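Local coordinates for protein 2'-deoxycytidine 5'-triphosphate deaminase (PDB 2R9Q) that probably deaminates dCTP to dUTP, a step that supplies the precursor of thymidine nucleotides, at residues V85-L96 with L144-I155. Numbering follows the deposited sequence.
Sequences VLETGCVYIVPL and LYLEISPRTFPI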
ATOM      1  N   VAL B  85      12.519 -18.651  -5.124  1.00 54.53           N
ATOM      2  CA  VAL B  85      12.037 -17.502  -4.390  1.00 53.87           C
ATOM      3  C   VAL B  85      10.515 -17.391  -4.492  1.00 51.78           C
ATOM      4  O   VAL B  85       9.939 -17.364  -5.558  1.00 50.20           O
ATOM      5  CB  VAL B  85      12.626 -16.170  -4.906  1.00 54.66           C
ATOM      6  CG1 VAL B  85      12.250 -14.980  -3.984  1.00 51.91           C
ATOM      7  CG2 VAL B  85      14.095 -16.302  -5.131  1.00 56.67           C
ATOM      8  N   LEU B  86       9.904 -17.303  -3.327  1.00 51.11           N
ATOM      9  CA  LEU B  86       8.516 -17.000  -3.178  1.00 50.30           C
ATOM     10  C   LEU B  86       8.405 -15.515  -2.778  1.00 49.85           C
ATOM     11  O   LEU B  86       8.991 -15.053  -1.803  1.00 48.25           O
ATOM     12  CB  LEU B  86       7.867 -17.987  -2.185  1.00 50.01           C
ATOM     13  CG  LEU B  86       8.103 -19.505  -2.366  1.00 48.92           C
ATOM     14  CD1 LEU B  86       7.358 -20.319  -1.278  1.00 48.00           C
ATOM     15  CD2 LEU B  86       7.837 -20.087  -3.777  1.00 44.88           C
ATOM     16  N   GLU B  87       7.686 -14.762  -3.591  1.00 49.81           N
ATOM     17  CA  GLU B  87       7.555 -13.333  -3.398  1.00 50.62           C
ATOM     18  C   GLU B  87       6.352 -12.977  -2.499  1.00 50.29           C
ATOM     19  O   GLU B  87       5.369 -13.740  -2.385  1.00 49.26           O
ATOM     20  CB  GLU B  87       7.477 -12.597  -4.752  1.00 50.84           C
ATOM     21  CG  GLU B  87       8.641 -12.900  -5.686  1.00 51.59           C
ATOM     22  CD  GLU B  87       9.968 -12.264  -5.309  1.00 52.99           C
ATOM     23  OE1 GLU B  87      10.042 -11.490  -4.331  1.00 53.54           O
ATOM     24  OE2 GLU B  87      10.962 -12.537  -6.024  1.00 55.86           O
ATOM     25  N   THR B  88       6.466 -11.828  -1.842  1.00 50.28           N
ATOM     26  CA  THR B  88       5.410 -11.336  -0.976  1.00 51.14           C
ATOM     27  C   THR B  88       4.144 -11.043  -1.794  1.00 51.55           C
ATOM     28  O   THR B  88       4.208 -10.654  -2.946  1.00 51.24           O
ATOM     29  CB  THR B  88       5.833 -10.117  -0.144  1.00 50.86           C
ATOM     30  OG1 THR B  88       5.985  -8.997  -1.004  1.00 50.77           O
ATOM     31  CG2 THR B  88       7.124 -10.376   0.604  1.00 50.15           C
ATOM     32  N   GLY B  89       2.998 -11.322  -1.201  1.00 52.12           N
ATOM     33  CA  GLY B  89       1.711 -11.061  -1.832  1.00 52.22           C
ATOM     34  C   GLY B  89       1.300 -12.128  -2.812  1.00 52.41           C
ATOM     35  O   GLY B  89       0.278 -11.999  -3.468  1.00 53.05           O
ATOM     36  N   CYS B  90       2.106 -13.172  -2.940  1.00 52.94           N
ATOM     37  CA  CYS B  90       1.902 -14.223  -3.950  1.00 52.82           C
ATOM     38  C   CYS B  90       1.556 -15.492  -3.246  1.00 51.07           C
ATOM     39  O   CYS B  90       2.015 -15.694  -2.145  1.00 49.63           O
ATOM     40  CB  CYS B  90       3.146 -14.426  -4.825  1.00 52.78           C
ATOM     41  SG  CYS B  90       3.513 -13.024  -5.853  1.00 56.33           S
ATOM     42  N   VAL B  91       0.739 -16.323  -3.903  1.00 49.77           N
ATOM     43  CA  VAL B  91       0.183 -17.523  -3.304  1.00 49.13           C
ATOM     44  C   VAL B  91       0.714 -18.737  -4.064  1.00 48.98           C
ATOM     45  O   VAL B  91       0.715 -18.785  -5.294  1.00 47.80           O
ATOM     46  CB  VAL B  91      -1.389 -17.473  -3.231  1.00 49.39           C
ATOM     47  CG1 VAL B  91      -1.955 -18.609  -2.414  1.00 46.86           C
ATOM     48  CG2 VAL B  91      -1.868 -16.134  -2.690  1.00 47.99           C
ATOM     49  N   TYR B  92       1.225 -19.685  -3.302  1.00 50.08           N
ATOM     50  CA  TYR B  92       1.796 -20.921  -3.824  1.00 51.08           C
ATOM     51  C   TYR B  92       1.198 -22.111  -3.114  1.00 51.53           C
ATOM     52  O   TYR B  92       1.000 -22.072  -1.912  1.00 52.53           O
ATOM     53  CB  TYR B  92       3.333 -20.939  -3.653  1.00 51.13           C
ATOM     54  CG  TYR B  92       4.054 -19.729  -4.205  1.00 49.02           C
ATOM     55  CD1 TYR B  92       4.485 -19.689  -5.521  1.00 48.81           C
ATOM     56  CD2 TYR B  92       4.298 -18.633  -3.406  1.00 50.18           C
ATOM     57  CE1 TYR B  92       5.140 -18.590  -6.024  1.00 50.70           C
ATOM     58  CE2 TYR B  92       4.949 -17.524  -3.886  1.00 50.46           C
ATOM     59  CZ  TYR B  92       5.377 -17.497  -5.195  1.00 51.86           C
ATOM     60  OH  TYR B  92       6.034 -16.379  -5.644  1.00 50.53           O
ATOM     61  N   ILE B  93       0.865 -23.152  -3.859  1.00 52.74           N
ATOM     62  CA  ILE B  93       0.477 -24.448  -3.277  1.00 53.39           C
ATOM     63  C   ILE B  93       1.614 -25.439  -3.520  1.00 53.52           C
ATOM     64  O   ILE B  93       2.168 -25.508  -4.615  1.00 52.74           O
ATOM     65  CB  ILE B  93      -0.868 -25.020  -3.834  1.00 53.45           C
ATOM     66  CG1 ILE B  93      -1.942 -23.927  -3.965  1.00 53.76           C
ATOM     67  CG2 ILE B  93      -1.389 -26.162  -2.963  1.00 53.76           C
ATOM     68  CD1 ILE B  93      -2.393 -23.358  -2.715  1.00 51.16           C
ATOM     69  N   VAL B  94       1.976 -26.161  -2.457  1.00 54.20           N
ATOM     70  CA  VAL B  94       3.106 -27.084  -2.450  1.00 54.11           C
ATOM     71  C   VAL B  94       2.694 -28.446  -1.886  1.00 54.95           C
ATOM     72  O   VAL B  94       2.350 -28.547  -0.700  1.00 54.29           O
ATOM     73  CB  VAL B  94       4.300 -26.502  -1.680  1.00 53.82           C
ATOM     74  CG1 VAL B  94       5.459 -27.458  -1.710  1.00 51.00           C
ATOM     75  CG2 VAL B  94       4.681 -25.176  -2.275  1.00 52.68           C
ATOM     76  N   PRO B  95       2.691 -29.496  -2.743  1.00 56.16           N
ATOM     77  CA  PRO B  95       2.591 -30.858  -2.202  1.00 57.18           C
ATOM     78  C   PRO B  95       3.709 -31.157  -1.235  1.00 57.54           C
ATOM     79  O   PRO B  95       4.874 -30.852  -1.489  1.00 56.63           O
ATOM     80  CB  PRO B  95       2.645 -31.767  -3.449  1.00 57.33           C
ATOM     81  CG  PRO B  95       2.155 -30.896  -4.574  1.00 57.03           C
ATOM     82  CD  PRO B  95       2.690 -29.504  -4.214  1.00 56.62           C
ATOM     83  N   LEU B  96       3.320 -31.729  -0.107  1.00 58.42           N
ATOM     84  CA  LEU B  96       4.234 -32.034   0.940  1.00 58.91           C
ATOM     85  C   LEU B  96       4.737 -33.455   0.719  1.00 59.88           C
ATOM     86  O   LEU B  96       4.053 -34.270   0.112  1.00 59.45           O
ATOM     87  CB  LEU B  96       3.550 -31.831   2.299  1.00 58.75           C
ATOM     88  CG  LEU B  96       3.124 -30.409   2.720  1.00 57.10           C
ATOM     89  CD1 LEU B  96       2.244 -30.466   3.990  1.00 56.07           C
ATOM     90  CD2 LEU B  96       4.304 -29.468   2.910  1.00 53.57           C
ATOM     91  N   LEU B 144      -0.984 -34.382   1.657  1.00 61.72           N
ATOM     92  CA  LEU B 144      -1.024 -33.088   2.327  1.00 60.29           C
ATOM     93  C   LEU B 144      -0.399 -32.013   1.425  1.00 59.35           C
ATOM     94  O   LEU B 144       0.523 -32.282   0.640  1.00 57.31           O
ATOM     95  CB  LEU B 144      -0.308 -33.147   3.687  1.00 60.19           C
ATOM     96  CG  LEU B 144      -0.814 -34.068   4.806  1.00 60.12           C
ATOM     97  CD1 LEU B 144       0.243 -34.188   5.945  1.00 58.51           C
ATOM     98  CD2 LEU B 144      -2.180 -33.648   5.376  1.00 59.06           C
ATOM     99  N   TYR B 145      -0.938 -30.800   1.548  1.00 59.13           N
ATOM    100  CA  TYR B 145      -0.500 -29.653   0.773  1.00 58.71           C
ATOM    101  C   TYR B 145      -0.279 -28.489   1.706  1.00 57.43           C
ATOM    102  O   TYR B 145      -0.997 -28.357   2.712  1.00 56.23           O
ATOM    103  CB  TYR B 145      -1.531 -29.308  -0.296  1.00 59.34           C
ATOM    104  CG  TYR B 145      -1.750 -30.417  -1.291  1.00 60.32           C
ATOM    105  CD1 TYR B 145      -1.085 -30.428  -2.517  1.00 61.35           C
ATOM    106  CD2 TYR B 145      -2.607 -31.477  -1.006  1.00 60.31           C
ATOM    107  CE1 TYR B 145      -1.269 -31.455  -3.424  1.00 60.19           C
ATOM    108  CE2 TYR B 145      -2.778 -32.510  -1.905  1.00 60.89           C
ATOM    109  CZ  TYR B 145      -2.106 -32.493  -3.112  1.00 60.56           C
ATOM    110  OH  TYR B 145      -2.289 -33.504  -4.026  1.00 61.78           O
ATOM    111  N   LEU B 146       0.756 -27.694   1.421  1.00 55.87           N
ATOM    112  CA  LEU B 146       0.959 -26.401   2.108  1.00 55.20           C
ATOM    113  C   LEU B 146       0.733 -25.221   1.158  1.00 54.38           C
ATOM    114  O   LEU B 146       1.369 -25.090   0.128  1.00 53.95           O
ATOM    115  CB  LEU B 146       2.315 -26.297   2.810  1.00 54.63           C
ATOM    116  CG  LEU B 146       2.499 -25.229   3.897  1.00 54.54           C
ATOM    117  CD1 LEU B 146       1.590 -25.473   5.078  1.00 50.77           C
ATOM    118  CD2 LEU B 146       3.950 -25.086   4.367  1.00 54.47           C
ATOM    119  N   GLU B 147      -0.235 -24.397   1.508  1.00 53.92           N
ATOM    120  CA  GLU B 147      -0.380 -23.076   0.933  1.00 53.79           C
ATOM    121  C   GLU B 147       0.594 -22.093   1.599  1.00 52.15           C
ATOM    122  O   GLU B 147       0.652 -22.012   2.823  1.00 50.93           O
ATOM    123  CB  GLU B 147      -1.789 -22.621   1.131  1.00 54.54           C
ATOM    124  CG  GLU B 147      -2.234 -21.479   0.289  1.00 57.98           C
ATOM    125  CD  GLU B 147      -3.772 -21.323   0.354  1.00 63.34           C
ATOM    126  OE1 GLU B 147      -4.265 -20.634   1.290  1.00 63.64           O
ATOM    127  OE2 GLU B 147      -4.475 -21.908  -0.529  1.00 66.23           O
ATOM    128  N   ILE B 148       1.365 -21.373   0.784  1.00 50.46           N
ATOM    129  CA  ILE B 148       2.369 -20.441   1.266  1.00 49.46           C
ATOM    130  C   ILE B 148       2.186 -19.099   0.611  1.00 48.81           C
ATOM    131  O   ILE B 148       2.226 -18.968  -0.610  1.00 47.07           O
ATOM    132  CB  ILE B 148       3.869 -20.898   1.020  1.00 49.50           C
ATOM    133  CG1 ILE B 148       4.158 -22.317   1.477  1.00 49.40           C
ATOM    134  CG2 ILE B 148       4.878 -19.928   1.710  1.00 50.44           C
ATOM    135  CD1 ILE B 148       5.471 -22.915   0.947  1.00 47.04           C
ATOM    136  N   SER B 149       2.031 -18.091   1.453  1.00 48.89           N
ATOM    137  CA  SER B 149       2.116 -16.697   1.032  1.00 49.92           C
ATOM    138  C   SER B 149       3.003 -15.866   1.961  1.00 50.43           C
ATOM    139  O   SER B 149       2.610 -15.553   3.091  1.00 50.74           O
ATOM    140  CB  SER B 149       0.730 -16.061   0.941  1.00 49.95           C
ATOM    141  OG  SER B 149       0.841 -14.857   0.236  1.00 48.95           O
ATOM    142  N   PRO B 150       4.201 -15.504   1.497  1.00 51.47           N
ATOM    143  CA  PRO B 150       5.060 -14.583   2.270  1.00 52.52           C
ATOM    144  C   PRO B 150       4.423 -13.201   2.384  1.00 51.83           C
ATOM    145  O   PRO B 150       3.898 -12.714   1.430  1.00 51.26           O
ATOM    146  CB  PRO B 150       6.341 -14.523   1.432  1.00 51.64           C
ATOM    147  CG  PRO B 150       6.268 -15.726   0.549  1.00 51.96           C
ATOM    148  CD  PRO B 150       4.860 -15.901   0.245  1.00 52.41           C
ATOM    149  N   ARG B 151       4.468 -12.586   3.544  1.00 52.45           N
ATOM    150  CA  ARG B 151       3.820 -11.318   3.716  1.00 53.15           C
ATOM    151  C   ARG B 151       4.815 -10.155   3.774  1.00 52.65           C
ATOM    152  O   ARG B 151       4.577  -9.129   3.191  1.00 51.57           O
ATOM    153  CB  ARG B 151       2.965 -11.382   4.969  1.00 54.39           C
ATOM    154  CG  ARG B 151       1.506 -11.291   4.805  1.00 59.94           C
ATOM    155  CD  ARG B 151       0.774 -12.580   4.489  1.00 61.86           C
ATOM    156  NE  ARG B 151       0.512 -12.868   3.068  1.00 65.52           N
ATOM    157  CZ  ARG B 151       0.281 -12.012   2.053  1.00 67.17           C
ATOM    158  NH1 ARG B 151       0.216 -10.686   2.197  1.00 69.06           N
ATOM    159  NH2 ARG B 151       0.074 -12.518   0.836  1.00 64.82           N
ATOM    160  N   THR B 152       5.911 -10.294   4.521  1.00 52.34           N
ATOM    161  CA  THR B 152       6.867  -9.192   4.670  1.00 52.35           C
ATOM    162  C   THR B 152       8.167  -9.421   3.958  1.00 51.60           C
ATOM    163  O   THR B 152       8.656  -8.527   3.332  1.00 51.46           O
ATOM    164  CB  THR B 152       7.177  -8.887   6.136  1.00 52.13           C
ATOM    165  OG1 THR B 152       5.955  -8.620   6.818  1.00 52.01           O
ATOM    166  CG2 THR B 152       8.149  -7.671   6.286  1.00 52.51           C
ATOM    167  N   PHE B 153       8.752 -10.606   4.128  1.00 52.08           N
ATOM    168  CA  PHE B 153      10.021 -10.939   3.518  1.00 51.41           C
ATOM    169  C   PHE B 153       9.831 -11.909   2.386  1.00 50.99           C
ATOM    170  O   PHE B 153       9.139 -12.938   2.537  1.00 49.91           O
ATOM    171  CB  PHE B 153      11.032 -11.581   4.520  1.00 52.04           C
ATOM    172  CG  PHE B 153      11.143 -10.872   5.841  1.00 50.20           C
ATOM    173  CD1 PHE B 153      11.717  -9.647   5.931  1.00 51.39           C
ATOM    174  CD2 PHE B 153      10.722 -11.475   6.999  1.00 52.57           C
ATOM    175  CE1 PHE B 153      11.801  -9.017   7.119  1.00 49.45           C
ATOM    176  CE2 PHE B 153      10.801 -10.836   8.179  1.00 51.51           C
ATOM    177  CZ  PHE B 153      11.342  -9.606   8.228  1.00 51.58           C
ATOM    178  N   PRO B 154      10.483 -11.626   1.246  1.00 51.15           N
ATOM    179  CA  PRO B 154      10.540 -12.686   0.261  1.00 50.99           C
ATOM    180  C   PRO B 154      11.447 -13.823   0.765  1.00 50.32           C
ATOM    181  O   PRO B 154      12.425 -13.583   1.517  1.00 50.09           O
ATOM    182  CB  PRO B 154      11.103 -11.979  -0.949  1.00 52.15           C
ATOM    183  CG  PRO B 154      11.941 -10.843  -0.381  1.00 51.11           C
ATOM    184  CD  PRO B 154      11.156 -10.395   0.781  1.00 51.26           C
ATOM    185  N   ILE B 155      11.105 -15.046   0.411  1.00 49.77           N
ATOM    186  CA  ILE B 155      11.779 -16.218   0.967  1.00 49.04           C
ATOM    187  C   ILE B 155      12.300 -17.150  -0.099  1.00 49.74           C
ATOM    188  O   ILE B 155      11.805 -17.156  -1.201  1.00 48.20           O
ATOM    189  CB  ILE B 155      10.929 -16.939   2.017  1.00 48.51           C
ATOM    190  CG1 ILE B 155       9.656 -17.540   1.424  1.00 49.44           C
ATOM    191  CG2 ILE B 155      10.647 -16.006   3.212  1.00 46.20           C
ATOM    192  CD1 ILE B 155       8.982 -18.600   2.310  1.00 46.34           C
TER
HETATM  193  O   HOH W   1       1.339 -35.495   0.667  1.00 36.91           O
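Tyr92 and Ile148 form a hydrogen-bonded antiparallel pair, with Ile148 N to Tyr92 O at 2.8 Å. Val94 and Leu146 repeat the pattern, and Leu96 N ends it on Leu144 O. One water bridges Leu96 O and Leu144 N.

On the face bearing Tyr92, Val94, Leu146 and Ile148, the side chains are mostly aliphatic. Ile148 CD1 touches both Val94 CG2 (4.0 Å) and Leu86 CD1 (3.9 Å). Leu86 meets Ile148 at about a right angle, and its other methyl, CD2, sits over the centre of the Tyr92 ring. Pro150 CD and Ile148 O approach that ring at its edge, near its plane. The Tyr92 hydroxyl accepts a hydrogen bond from Glu87 N, which ties the ring to the turn.

The other face carries Ile93, Pro95, Tyr145 and Glu147. Pro95 CG lies obliquely against the Tyr145 ring, 3.7 Å from CE1. Ile93 bends at chi2 (-66°), bringing CD1 to 3.5 Å from Glu147 CG. Glu147 OE1 bonds to Ser57.

At the turn end, Ser149 OG stands anti to its own backbone N (chi1 -166°). From there it donates to Cys90 O, 2.8 Å away and well above the carbonyl plane. Arg151 NH2 lies 2.5 Å from Ser149 OG, unusually short, so the detail of that contact is doubtful. Gly89 N bonds to Pro150 O, and Thr88 CG2 packs on the 152-154 backbone. Glu87 reaches Arg53 of a second subunit in a salt bridge.

A type II turn at 87-90 faces the 151-154 loop. Beyond them Leu86 and Ile155 pair again, with the register shifted by one. Two antiparallel strand pairings joined through facing loops thus build part of the beta-rich, dUTPase-like fold of the N-terminal DCD domain.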